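PDB 1J1I: meta cleavage compound hydrolase from Janthinobacterium, which hydrolyses a carbon-carbon bond in the ring-opened product of meta cleavage during carbazole degradation, releasing anthranilate. Local coordinates for residues V199-M202 with Q203-E207; T159-G162 with M163-L166; V238-A241 with Y242-D246; H96-I99 with K100-F104; A169-N172 with D173-I177. All coordinates share one frame; numbering follows the deposited sequence.

Interaction 1 (V199-M202 with Q203-E207); sequences VATM and QWIRE
Ile205 packs back against Thr201 and Met202, one turn earlier in helix 192-208, and shows how the longer branch of an isoleucine can contact the preceding turn of its helix. Its CB lies beside the carbonyl oxygen of Met202, 3.7 Å from CB to O. CG1 comes close to the carbonyl oxygen of Thr201, with 3.4 Å between Ile205 CG1 and Thr201 O; it does so because CG1 sits anti to its own carbonyl carbon (chi1 -69°), which turns the longer branch back along the helix. From there the chain runs extended to CD1, which reaches the sulfur of Met202, Ile205 CD1 to Met202 SD being 4.2 Å, and comes near the methyl CG2 of Thr201. The methionine chain, bent at its second and third torsions, crosses the isoleucine obliquely.

Polar backbone contacts run alongside this apolar strip. Arg206 N donates to Met202 O at 2.8 Å, whereas the bond from Ile205 N to Thr201 O, at 3.4 Å, is weak. On the exposed flank Gln203, its chain extended, carries NE2 to Glu207 OE1, 3.0 Å away, on the syn side of the carboxylate but 34° out of its plane. Thr201 turns its hydroxyl back to the carbonyl of Ala197. The helix is thus amphipathic at this point: the Thr201 and Ile205 side chains meet Met115 of helix 114-126 through apolar contact, while an amide-carboxylate pair, one turn apart, lies on the exposed flank.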
loop_
_atom_site.group_PDB
_atom_site.type_symbol
_atom_site.label_atom_id
_atom_site.label_comp_id
_atom_site.label_asym_id
_atom_site.label_seq_id
_atom_site.Cartn_x
_atom_site.Cartn_y
_atom_site.Cartn_z
ATOM N N VAL A 199 10.502 11.450 -31.066
ATOM C CA VAL A 199 9.610 12.348 -31.776
ATOM C C VAL A 199 8.481 11.565 -32.425
ATOM O O VAL A 199 7.322 11.972 -32.357
ATOM C CB VAL A 199 10.366 13.149 -32.859
ATOM C CG1 VAL A 199 9.374 13.864 -33.774
ATOM C CG2 VAL A 199 11.289 14.157 -32.194
ATOM N N ALA A 200 8.819 10.441 -33.051
ATOM C CA ALA A 200 7.818 9.599 -33.704
ATOM C C ALA A 200 6.868 9.005 -32.667
ATOM O O ALA A 200 5.661 8.913 -32.898
ATOM C CB ALA A 200 8.497 8.483 -34.487
ATOM N N THR A 201 7.418 8.598 -31.526
ATOM C CA THR A 201 6.609 8.027 -30.450
ATOM C C THR A 201 5.570 9.048 -29.961
ATOM O O THR A 201 4.386 8.731 -29.833
ATOM C CB THR A 201 7.508 7.585 -29.255
ATOM O OG1 THR A 201 8.315 6.466 -29.652
ATOM C CG2 THR A 201 6.664 7.194 -28.053
ATOM N N MET A 202 6.018 10.274 -29.695
ATOM C CA MET A 202 5.124 11.327 -29.218
ATOM C C MET A 202 4.112 11.770 -30.268
ATOM O O MET A 202 2.994 12.170 -29.936
ATOM C CB MET A 202 5.930 12.538 -28.738
ATOM C CG MET A 202 6.817 12.247 -27.537
ATOM S SD MET A 202 5.934 11.312 -26.260
ATOM C CE MET A 202 4.725 12.509 -25.726
ATOM N N GLN A 203 4.502 11.692 -31.535
ATOM C CA GLN A 203 3.622 12.086 -32.627
ATOM C C GLN A 203 2.378 11.206 -32.659
ATOM O O GLN A 203 1.256 11.708 -32.747
ATOM C CB GLN A 203 4.357 11.978 -33.965
ATOM C CG GLN A 203 3.554 12.488 -35.150
ATOM C CD GLN A 203 4.264 12.265 -36.468
ATOM O OE1 GLN A 203 5.481 12.416 -36.557
ATOM N NE2 GLN A 203 3.506 11.918 -37.504
ATOM N N TRP A 204 2.577 9.893 -32.589
ATOM C CA TRP A 204 1.452 8.967 -32.608
ATOM C C TRP A 204 0.528 9.218 -31.420
ATOM O O TRP A 204 -0.688 9.260 -31.567
ATOM C CB TRP A 204 1.937 7.517 -32.559
ATOM C CG TRP A 204 0.809 6.545 -32.626
ATOM C CD1 TRP A 204 0.169 6.105 -33.755
ATOM C CD2 TRP A 204 0.129 5.945 -31.519
ATOM N NE1 TRP A 204 -0.866 5.268 -33.414
ATOM C CE2 TRP A 204 -0.915 5.150 -32.044
ATOM C CE3 TRP A 204 0.298 5.999 -30.125
ATOM C CZ2 TRP A 204 -1.788 4.414 -31.233
ATOM C CZ3 TRP A 204 -0.572 5.267 -29.312
ATOM C CH2 TRP A 204 -1.598 4.486 -29.870
ATOM N N ILE A 205 1.112 9.370 -30.238
ATOM C CA ILE A 205 0.326 9.616 -29.034
ATOM C C ILE A 205 -0.485 10.902 -29.222
ATOM O O ILE A 205 -1.681 10.948 -28.948
ATOM C CB ILE A 205 1.254 9.755 -27.807
ATOM C CG1 ILE A 205 1.883 8.395 -27.488
ATOM C CG2 ILE A 205 0.480 10.289 -26.617
ATOM C CD1 ILE A 205 2.916 8.438 -26.389
ATOM N N ARG A 206 0.188 11.930 -29.717
ATOM C CA ARG A 206 -0.416 13.237 -29.960
ATOM C C ARG A 206 -1.619 13.120 -30.899
ATOM O O ARG A 206 -2.663 13.741 -30.677
ATOM C CB ARG A 206 0.638 14.159 -30.577
ATOM C CG ARG A 206 0.699 15.568 -30.024
ATOM C CD ARG A 206 -0.526 16.381 -30.380
ATOM N NE ARG A 206 -0.219 17.810 -30.427
ATOM C CZ ARG A 206 0.435 18.403 -31.423
ATOM N NH1 ARG A 206 0.852 17.693 -32.464
ATOM N NH2 ARG A 206 0.671 19.709 -31.383
ATOM N N GLU A 207 -1.461 12.315 -31.946
ATOM C CA GLU A 207 -2.508 12.116 -32.942
ATOM C C GLU A 207 -3.690 11.292 -32.439
ATOM O O GLU A 207 -4.736 11.237 -33.090
ATOM C CB GLU A 207 -1.901 11.484 -34.203
ATOM C CG GLU A 207 -0.911 12.419 -34.898
ATOM C CD GLU A 207 -0.132 11.766 -36.032
ATOM O OE1 GLU A 207 0.662 12.483 -36.676
ATOM O OE2 GLU A 207 -0.303 10.550 -36.275
#

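Interaction 2 (T159-G162 with M163-L166); sequences TREG and MVHL
Met163 N donates to Thr159 O in the first turn of helix 160-170, where Thr159 is the N-cap. The cap shows how a threonine can serve the first turn of a helix: with OG1 set between the backbone N and the carbonyl carbon (chi1 59°), the hydroxyl oxygen accepts from Gly162 N at 2.8 Å, and it also bonds to Asp157. Packing is close here, since a beta carbon on Gly162 would run into Thr159 OG1.

On the side facing helix 179-190, Val164 CG2 meets the guanidinium of Arg160 obliquely, 3.6 Å from NH1. The arginine chain is extended as far as NE, which bonds to Asn183. Ile182 touches both Arg160 and Val164, while Met163 leads away to Arg185 and Ala189.

The solvent side is looser. The carboxylate of Glu161, its chain bent at chi2, stands with its plane 90° to the His165 ring, and Glu161 OE1 stays 3.8 Å from His165 NE2. Nearer the backbone the fit tightens again, as His165 N bonds to Glu161 O and His165 CD2 approaches that same Glu161 O to 3.2 Å.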
loop_
_atom_site.group_PDB
_atom_site.type_symbol
_atom_site.label_atom_id
_atom_site.label_comp_id
_atom_site.label_asym_id
_atom_site.label_seq_id
_atom_site.Cartn_x
_atom_site.Cartn_y
_atom_site.Cartn_z
ATOM N N THR A 159 17.394 20.794 -23.925
ATOM C CA THR A 159 18.528 21.527 -23.382
ATOM C C THR A 159 18.772 20.901 -22.015
ATOM O O THR A 159 17.855 20.315 -21.436
ATOM C CB THR A 159 18.212 23.028 -23.194
ATOM O OG1 THR A 159 17.095 23.177 -22.308
ATOM C CG2 THR A 159 17.894 23.681 -24.534
ATOM N N ARG A 160 19.990 21.003 -21.496
ATOM C CA ARG A 160 20.266 20.421 -20.191
ATOM C C ARG A 160 19.359 21.065 -19.152
ATOM O O ARG A 160 18.805 20.383 -18.290
ATOM C CB ARG A 160 21.726 20.617 -19.785
ATOM C CG ARG A 160 22.063 19.898 -18.489
ATOM C CD ARG A 160 23.507 20.087 -18.079
ATOM N NE ARG A 160 23.853 19.251 -16.932
ATOM C CZ ARG A 160 23.282 19.342 -15.734
ATOM N NH1 ARG A 160 22.328 20.239 -15.512
ATOM N NH2 ARG A 160 23.665 18.532 -14.757
ATOM N N GLU A 161 19.209 22.384 -19.237
ATOM C CA GLU A 161 18.355 23.108 -18.306
ATOM C C GLU A 161 16.893 22.701 -18.456
ATOM O O GLU A 161 16.152 22.659 -17.476
ATOM C CB GLU A 161 18.499 24.617 -18.508
ATOM C CG GLU A 161 19.549 25.244 -17.613
ATOM C CD GLU A 161 19.261 25.004 -16.143
ATOM O OE1 GLU A 161 18.163 25.384 -15.682
ATOM O OE2 GLU A 161 20.130 24.436 -15.447
ATOM N N GLY A 162 16.482 22.404 -19.683
ATOM C CA GLY A 162 15.112 21.990 -19.910
ATOM C C GLY A 162 14.857 20.671 -19.208
ATOM O O GLY A 162 13.759 20.422 -18.713
ATOM N N MET A 163 15.885 19.829 -19.163
ATOM C CA MET A 163 15.798 18.524 -18.518
ATOM C C MET A 163 15.703 18.700 -17.005
ATOM O O MET A 163 15.002 17.950 -16.327
ATOM C CB MET A 163 17.028 17.681 -18.866
ATOM C CG MET A 163 16.949 16.237 -18.390
ATOM S SD MET A 163 15.505 15.376 -19.053
ATOM C CE MET A 163 16.077 14.964 -20.716
ATOM N N VAL A 164 16.420 19.689 -16.477
ATOM C CA VAL A 164 16.392 19.959 -15.046
ATOM C C VAL A 164 14.989 20.399 -14.651
ATOM O O VAL A 164 14.435 19.926 -13.656
ATOM C CB VAL A 164 17.387 21.072 -14.653
ATOM C CG1 VAL A 164 17.166 21.472 -13.200
ATOM C CG2 VAL A 164 18.815 20.587 -14.842
ATOM N N HIS A 165 14.416 21.309 -15.437
ATOM C CA HIS A 165 13.073 21.803 -15.165
ATOM C C HIS A 165 12.052 20.677 -15.234
ATOM O O HIS A 165 11.125 20.626 -14.432
ATOM C CB HIS A 165 12.684 22.903 -16.157
ATOM C CG HIS A 165 13.339 24.224 -15.888
ATOM N ND1 HIS A 165 13.205 24.889 -14.687
ATOM C CD2 HIS A 165 14.115 25.012 -16.670
ATOM C CE1 HIS A 165 13.870 26.030 -14.743
ATOM N NE2 HIS A 165 14.430 26.129 -15.934
ATOM N N LEU A 166 12.226 19.774 -16.194
ATOM C CA LEU A 166 11.304 18.654 -16.354
ATOM C C LEU A 166 11.326 17.739 -15.132
ATOM O O LEU A 166 10.278 17.388 -14.595
ATOM C CB LEU A 166 11.653 17.859 -17.622
ATOM C CG LEU A 166 10.817 16.629 -18.010
ATOM C CD1 LEU A 166 11.150 15.454 -17.103
ATOM C CD2 LEU A 166 9.338 16.974 -17.943
#

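Interaction 3 (V238-A241 with Y242-D246); sequences VETA and YKFLD
Tyr242 lays its ring over the carbonyl of Val238 in helix 238-247, the helix of a beta-alpha-beta unit between strands 225-230 and 251-256 of the alpha/beta-hydrolase fold. Val238 O stands 3.8 Å above the ring plane, over its centre. Farther out, Val238 CG2 lies 3.6 Å from Tyr242 OH and also touches CZ, so the carbonyl lies over the ring centre and the methyl by its hydroxyl end. A second pair repeats the spacing of one turn: Thr240 CG2 comes to 3.6 Å from Phe244 CE1, the two side chains running side by side. The methyl is directed there by its place anti to the threonine's backbone N, while OG1 turns back to Pro237 O.

The next shell fixes these groups against the sheet. Ala241 and Phe244 pack on Val227 of strand 225-230, and Ile255 of strand 251-256 touches both Val238 and Tyr242. Beyond them lies the second subunit, whose Tyr242 stacks on this one and whose Leu245 packs against the same ring. Replacing Tyr242 by an alanine would probably leave the Val238 methyl without its aromatic partner and remove the ring stack between the subunits.

Backbone bonds hold the two turns in step, among them Phe244 N to Thr240 O. Leu245 N reaches Ala241 O at 2.8 Å, and Leu245 CG rests 3.2 Å from that same Ala241 O.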
loop_
_atom_site.group_PDB
_atom_site.type_symbol
_atom_site.label_atom_id
_atom_site.label_comp_id
_atom_site.label_asym_id
_atom_site.label_seq_id
_atom_site.Cartn_x
_atom_site.Cartn_y
_atom_site.Cartn_z
ATOM N N VAL A 238 -3.954 11.582 -8.466
ATOM C CA VAL A 238 -4.161 10.475 -7.540
ATOM C C VAL A 238 -5.522 9.813 -7.757
ATOM O O VAL A 238 -5.674 8.608 -7.539
ATOM C CB VAL A 238 -4.031 10.940 -6.060
ATOM C CG1 VAL A 238 -5.134 11.921 -5.712
ATOM C CG2 VAL A 238 -4.073 9.739 -5.137
ATOM N N GLU A 239 -6.509 10.590 -8.198
ATOM C CA GLU A 239 -7.841 10.044 -8.450
ATOM C C GLU A 239 -7.767 8.903 -9.471
ATOM O O GLU A 239 -8.600 7.995 -9.459
ATOM C CB GLU A 239 -8.785 11.131 -8.978
ATOM C CG GLU A 239 -9.109 12.253 -7.999
ATOM C CD GLU A 239 -7.894 13.081 -7.621
ATOM O OE1 GLU A 239 -7.111 13.438 -8.526
ATOM O OE2 GLU A 239 -7.728 13.382 -6.421
ATOM N N THR A 240 -6.769 8.959 -10.352
ATOM C CA THR A 240 -6.578 7.931 -11.382
ATOM C C THR A 240 -6.355 6.566 -10.751
ATOM O O THR A 240 -6.812 5.549 -11.271
ATOM C CB THR A 240 -5.341 8.203 -12.263
ATOM O OG1 THR A 240 -5.365 9.555 -12.728
ATOM C CG2 THR A 240 -5.332 7.255 -13.467
ATOM N N ALA A 241 -5.615 6.548 -9.645
ATOM C CA ALA A 241 -5.335 5.304 -8.940
ATOM C C ALA A 241 -6.647 4.732 -8.419
ATOM O O ALA A 241 -6.904 3.528 -8.517
ATOM C CB ALA A 241 -4.372 5.561 -7.780
ATOM N N TYR A 242 -7.483 5.607 -7.867
ATOM C CA TYR A 242 -8.761 5.179 -7.323
ATOM C C TYR A 242 -9.610 4.564 -8.433
ATOM O O TYR A 242 -10.344 3.604 -8.198
ATOM C CB TYR A 242 -9.483 6.368 -6.670
ATOM C CG TYR A 242 -8.679 7.036 -5.559
ATOM C CD1 TYR A 242 -8.968 8.337 -5.148
ATOM C CD2 TYR A 242 -7.618 6.373 -4.937
ATOM C CE1 TYR A 242 -8.216 8.967 -4.149
ATOM C CE2 TYR A 242 -6.860 6.994 -3.936
ATOM C CZ TYR A 242 -7.166 8.290 -3.550
ATOM O OH TYR A 242 -6.422 8.913 -2.566
ATOM N N LYS A 243 -9.503 5.106 -9.645
ATOM C CA LYS A 243 -10.269 4.556 -10.756
ATOM C C LYS A 243 -9.695 3.193 -11.161
ATOM O O LYS A 243 -10.449 2.268 -11.456
ATOM C CB LYS A 243 -10.271 5.516 -11.948
ATOM C CG LYS A 243 -11.264 5.119 -13.032
ATOM C CD LYS A 243 -11.359 6.178 -14.125
ATOM C CE LYS A 243 -12.470 5.853 -15.116
ATOM N NZ LYS A 243 -12.600 6.902 -16.167
ATOM N N PHE A 244 -8.369 3.067 -11.179
ATOM C CA PHE A 244 -7.739 1.785 -11.514
ATOM C C PHE A 244 -8.195 0.739 -10.499
ATOM O O PHE A 244 -8.483 -0.406 -10.851
ATOM C CB PHE A 244 -6.209 1.872 -11.447
ATOM C CG PHE A 244 -5.556 2.350 -12.714
ATOM C CD1 PHE A 244 -4.754 3.483 -12.708
ATOM C CD2 PHE A 244 -5.715 1.649 -13.908
ATOM C CE1 PHE A 244 -4.115 3.919 -13.873
ATOM C CE2 PHE A 244 -5.081 2.076 -15.079
ATOM C CZ PHE A 244 -4.281 3.212 -15.060
ATOM N N LEU A 245 -8.247 1.139 -9.231
ATOM C CA LEU A 245 -8.650 0.238 -8.155
ATOM C C LEU A 245 -10.093 -0.231 -8.304
ATOM O O LEU A 245 -10.440 -1.337 -7.899
ATOM C CB LEU A 245 -8.434 0.921 -6.794
ATOM C CG LEU A 245 -6.959 1.106 -6.409
ATOM C CD1 LEU A 245 -6.846 1.910 -5.117
ATOM C CD2 LEU A 245 -6.299 -0.256 -6.235
ATOM N N ASP A 246 -10.928 0.612 -8.899
ATOM C CA ASP A 246 -12.328 0.282 -9.124
ATOM C C ASP A 246 -12.468 -0.668 -10.324
ATOM O O ASP A 246 -13.278 -1.597 -10.311
ATOM C CB ASP A 246 -13.112 1.568 -9.387
ATOM C CG ASP A 246 -14.590 1.320 -9.575
ATOM O OD1 ASP A 246 -15.242 0.844 -8.621
ATOM O OD2 ASP A 246 -15.098 1.600 -10.681
#

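Interaction 4 (H96-I99 with K100-F104); sequences HDFI and KAMNF
His96 and Lys100 meet by a CH-pi contact: Lys100 CG lies over one face of the imidazole, 4.0 Å from the His96 ring centroid and offset toward the rim. The lysine chain is bent at every torsion beyond CB, which folds it back beside the ring. A second contact of the same kind follows two residues on, where Met102 CG stands 3.8 Å from the centroid of the Phe98 ring, 18° off the normal. Met102 SD, 4.5 Å from the Phe98 ring centroid, adds an oblique Met-aromatic contact. Phe98 reaches forward because its CG is anti to the backbone N (chi1 174°), and the two side chains then run side by side.

Apolar contact continues with Ile99 CG2, 4.1 Å from Phe104 CD1, the side chains crossing at about a right angle. These residues form the last turn of helix 88-101 of the alpha/beta-hydrolase fold and the loop that leaves it, and they seat the helix on the sheet: Phe98 packs on Ile69 and Met71 of strand 67-71 and meets Tyr30 edge to face, while Ile99 and Phe104 both touch Ile40 of strand 38-42.

Hydrogen bonds form the last group. His96 ND1 donates to Asp97 OD1 at 2.8 Å, with the carboxylate oxygen in the imidazole plane, a bond that limits rotation of the ring. With an alanine at His96, Lys100 CG would probably lose the face it rests on and Asp97 its imidazole donor. At the helix end, where Met102 leaves helical geometry, its N bonds to Phe98 O at 2.9 Å and more weakly to Ile99 O.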
loop_
_atom_site.group_PDB
_atom_site.type_symbol
_atom_site.label_atom_id
_atom_site.label_comp_id
_atom_site.label_asym_id
_atom_site.label_seq_id
_atom_site.Cartn_x
_atom_site.Cartn_y
_atom_site.Cartn_z
ATOM N N HIS A 96 5.931 -8.378 -25.516
ATOM C CA HIS A 96 5.528 -9.774 -25.655
ATOM C C HIS A 96 6.681 -10.587 -26.245
ATOM O O HIS A 96 7.025 -11.656 -25.736
ATOM C CB HIS A 96 4.290 -9.876 -26.560
ATOM C CG HIS A 96 4.065 -11.241 -27.142
ATOM N ND1 HIS A 96 4.766 -11.708 -28.233
ATOM C CD2 HIS A 96 3.216 -12.236 -26.787
ATOM C CE1 HIS A 96 4.354 -12.929 -28.529
ATOM N NE2 HIS A 96 3.415 -13.273 -27.667
ATOM N N ASP A 97 7.279 -10.066 -27.313
ATOM C CA ASP A 97 8.384 -10.738 -27.984
ATOM C C ASP A 97 9.621 -10.837 -27.088
ATOM O O ASP A 97 10.317 -11.854 -27.091
ATOM C CB ASP A 97 8.730 -10.018 -29.302
ATOM C CG ASP A 97 7.589 -10.065 -30.322
ATOM O OD1 ASP A 97 6.647 -10.860 -30.145
ATOM O OD2 ASP A 97 7.636 -9.313 -31.316
ATOM N N PHE A 98 9.892 -9.790 -26.311
ATOM C CA PHE A 98 11.038 -9.804 -25.407
ATOM C C PHE A 98 10.861 -10.911 -24.373
ATOM O O PHE A 98 11.776 -11.689 -24.123
ATOM C CB PHE A 98 11.182 -8.457 -24.696
ATOM C CG PHE A 98 12.265 -8.435 -23.647
ATOM C CD1 PHE A 98 11.942 -8.529 -22.297
ATOM C CD2 PHE A 98 13.606 -8.320 -24.010
ATOM C CE1 PHE A 98 12.936 -8.508 -21.314
ATOM C CE2 PHE A 98 14.614 -8.300 -23.040
ATOM C CZ PHE A 98 14.276 -8.392 -21.683
ATOM N N ILE A 99 9.677 -10.976 -23.775
ATOM C CA ILE A 99 9.401 -12.005 -22.782
ATOM C C ILE A 99 9.631 -13.396 -23.375
ATOM O O ILE A 99 10.325 -14.222 -22.783
ATOM C CB ILE A 99 7.956 -11.876 -22.249
ATOM C CG1 ILE A 99 7.847 -10.606 -21.392
ATOM C CG2 ILE A 99 7.582 -13.090 -21.418
ATOM C CD1 ILE A 99 6.439 -10.255 -20.983
ATOM N N LYS A 100 9.064 -13.644 -24.553
ATOM C CA LYS A 100 9.218 -14.935 -25.220
ATOM C C LYS A 100 10.686 -15.227 -25.554
ATOM O O LYS A 100 11.154 -16.351 -25.383
ATOM C CB LYS A 100 8.396 -14.964 -26.512
ATOM C CG LYS A 100 6.910 -14.709 -26.316
ATOM C CD LYS A 100 6.273 -15.758 -25.426
ATOM C CE LYS A 100 6.265 -17.124 -26.090
ATOM N NZ LYS A 100 5.522 -17.103 -27.378
ATOM N N ALA A 101 11.399 -14.211 -26.033
ATOM C CA ALA A 101 12.805 -14.358 -26.400
ATOM C C ALA A 101 13.707 -14.630 -25.197
ATOM O O ALA A 101 14.777 -15.232 -25.337
ATOM C CB ALA A 101 13.283 -13.110 -27.139
ATOM N N MET A 102 13.292 -14.170 -24.020
ATOM C CA MET A 102 14.079 -14.394 -22.813
ATOM C C MET A 102 13.947 -15.846 -22.356
ATOM O O MET A 102 13.039 -16.564 -22.773
ATOM C CB MET A 102 13.638 -13.441 -21.697
ATOM C CG MET A 102 14.136 -12.009 -21.880
ATOM S SD MET A 102 15.948 -11.902 -21.963
ATOM C CE MET A 102 16.370 -12.100 -20.237
ATOM N N ASN A 103 14.868 -16.281 -21.507
ATOM C CA ASN A 103 14.847 -17.651 -21.020
ATOM C C ASN A 103 14.098 -17.776 -19.698
ATOM O O ASN A 103 14.708 -17.881 -18.630
ATOM C CB ASN A 103 16.285 -18.183 -20.891
ATOM C CG ASN A 103 17.160 -17.328 -19.984
ATOM O OD1 ASN A 103 17.075 -16.096 -19.992
ATOM N ND2 ASN A 103 18.027 -17.982 -19.211
ATOM N N PHE A 104 12.769 -17.758 -19.782
ATOM C CA PHE A 104 11.921 -17.872 -18.600
ATOM C C PHE A 104 11.242 -19.232 -18.553
ATOM O O PHE A 104 10.657 -19.676 -19.539
ATOM C CB PHE A 104 10.859 -16.774 -18.611
ATOM C CG PHE A 104 11.425 -15.388 -18.577
ATOM C CD1 PHE A 104 10.817 -14.361 -19.290
ATOM C CD2 PHE A 104 12.551 -15.098 -17.811
ATOM C CE1 PHE A 104 11.318 -13.064 -19.242
ATOM C CE2 PHE A 104 13.060 -13.804 -17.755
ATOM C CZ PHE A 104 12.440 -12.784 -18.474
#

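Interaction 5 (A169-N172 with D173-I177); sequences ALTN and DGFKI
Two first torsions bring Asn172 and Phe175 into place round this turn. Asn172 sets CG between its backbone N and carbonyl carbon (chi1 76°), which swings the amide over the turn, whereas Phe175 holds CG anti to its backbone N (chi1 -175°) and turns its ring back toward Thr171.

The amide oxygen accepts from the turn: Gly174 N donates to Asn172 OD1 at 2.6 Å, with the donor tilted 35° from the amide carbonyl plane. Phe175 N closes the turn on Asn172 O at 2.9 Å, approaching from above the carbonyl plane. Both carbonyl oxygens of the asparagine are therefore engaged, and its ND2 is held outside the turn by Glu266. Glycine suits the third position, since a beta carbon there would clash with Asn172 OD1.

Against the phenylalanine, Thr171 lays CG2 over one face of the ring, 4.1 Å from the Phe175 centroid and displaced toward the rim. Its hydroxyl oxygen also touches the ring, with 3.4 Å between Thr171 OG1 and Phe175 CD2, but its hydrogen bond goes to Val167 O. Ile265 and Glu266 of helix 263-266 touch the phenylalanine as well.

Here helix 160-170 gives way to the loop before helix 179-190, near the active-site His261, whose backbone bonds to Leu170. The arrangement is a type I beta turn from Asn172 to Phe175, overlaid by an Asx turn, in which the side chain of its first residue accepts from Gly174 N.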
loop_
_atom_site.group_PDB
_atom_site.type_symbol
_atom_site.label_atom_id
_atom_site.label_comp_id
_atom_site.label_asym_id
_atom_site.label_seq_id
_atom_site.Cartn_x
_atom_site.Cartn_y
_atom_site.Cartn_z
ATOM N N ALA A 169 9.770 19.377 -12.171
ATOM C CA ALA A 169 8.330 19.468 -12.380
ATOM C C ALA A 169 7.578 18.164 -12.111
ATOM O O ALA A 169 6.475 18.183 -11.562
ATOM C CB ALA A 169 8.047 19.940 -13.799
ATOM N N LEU A 170 8.179 17.037 -12.487
ATOM C CA LEU A 170 7.548 15.726 -12.320
ATOM C C LEU A 170 7.786 15.045 -10.977
ATOM O O LEU A 170 7.260 13.955 -10.729
ATOM C CB LEU A 170 8.016 14.778 -13.425
ATOM C CG LEU A 170 7.868 15.243 -14.872
ATOM C CD1 LEU A 170 8.188 14.080 -15.797
ATOM C CD2 LEU A 170 6.458 15.738 -15.122
ATOM N N THR A 171 8.582 15.674 -10.120
ATOM C CA THR A 171 8.898 15.107 -8.814
ATOM C C THR A 171 8.363 15.965 -7.667
ATOM O O THR A 171 7.996 17.122 -7.870
ATOM C CB THR A 171 10.424 14.937 -8.654
ATOM O OG1 THR A 171 11.076 16.191 -8.898
ATOM C CG2 THR A 171 10.950 13.902 -9.639
ATOM N N ASN A 172 8.316 15.389 -6.468
ATOM C CA ASN A 172 7.824 16.105 -5.291
ATOM C C ASN A 172 8.785 17.241 -4.931
ATOM O O ASN A 172 9.981 17.169 -5.220
ATOM C CB ASN A 172 7.669 15.140 -4.107
ATOM C CG ASN A 172 8.995 14.766 -3.472
ATOM O OD1 ASN A 172 9.532 15.505 -2.646
ATOM N ND2 ASN A 172 9.531 13.617 -3.859
ATOM N N ASP A 173 8.254 18.279 -4.293
ATOM C CA ASP A 173 9.048 19.450 -3.922
ATOM C C ASP A 173 10.301 19.165 -3.101
ATOM O O ASP A 173 11.175 20.020 -2.991
ATOM C CB ASP A 173 8.177 20.462 -3.169
ATOM C CG ASP A 173 6.913 20.827 -3.927
ATOM O OD1 ASP A 173 6.958 20.906 -5.173
ATOM O OD2 ASP A 173 5.871 21.049 -3.273
ATOM N N GLY A 174 10.394 17.972 -2.526
ATOM C CA GLY A 174 11.557 17.641 -1.724
ATOM C C GLY A 174 12.629 16.859 -2.458
ATOM O O GLY A 174 13.683 16.569 -1.895
ATOM N N PHE A 175 12.366 16.520 -3.717
ATOM C CA PHE A 175 13.317 15.760 -4.518
ATOM C C PHE A 175 14.582 16.569 -4.821
ATOM O O PHE A 175 14.508 17.686 -5.329
ATOM C CB PHE A 175 12.664 15.321 -5.832
ATOM C CG PHE A 175 13.532 14.430 -6.670
ATOM C CD1 PHE A 175 13.838 13.140 -6.250
ATOM C CD2 PHE A 175 14.062 14.887 -7.874
ATOM C CE1 PHE A 175 14.661 12.315 -7.016
ATOM C CE2 PHE A 175 14.887 14.071 -8.647
ATOM C CZ PHE A 175 15.187 12.782 -8.218
ATOM N N LYS A 176 15.736 15.992 -4.503
ATOM C CA LYS A 176 17.018 16.645 -4.747
ATOM C C LYS A 176 17.591 16.205 -6.093
ATOM O O LYS A 176 17.869 15.021 -6.308
ATOM C CB LYS A 176 18.009 16.302 -3.630
ATOM C CG LYS A 176 19.399 16.889 -3.834
ATOM C CD LYS A 176 20.368 16.435 -2.749
ATOM C CE LYS A 176 21.756 17.025 -2.966
ATOM N NZ LYS A 176 22.720 16.614 -1.907
ATOM N N ILE A 177 17.763 17.161 -6.998
ATOM C CA ILE A 177 18.303 16.872 -8.319
ATOM C C ILE A 177 19.744 16.375 -8.223
ATOM O O ILE A 177 20.530 16.870 -7.416
ATOM C CB ILE A 177 18.278 18.127 -9.211
ATOM C CG1 ILE A 177 16.848 18.665 -9.321
ATOM C CG2 ILE A 177 18.834 17.796 -10.586
ATOM C CD1 ILE A 177 15.874 17.715 -9.984
#

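In the fold
All five contacts are local, four along helices and one round a beta turn, yet their chemistry follows their place. Interactions 3 and 4 are partly buried: aromatic rings there meet methyls, methylenes or sulfur, and both helices pack on strands of the central sheet, at centres 30 Å apart. Interaction 3 alone also reaches the second subunit. Interactions 1, 2 and 5 lie at the surface, where polar side chains are prominent: an amide-carboxylate pair, a threonine N-cap and an asparagine-bridged turn, though interaction 4 also has a histidine-carboxylate bond. Interactions 2 and 5 share helix 160-170, one at its start and the other at its end, while interaction 4 lies on the opposite side of the chain's centre from both.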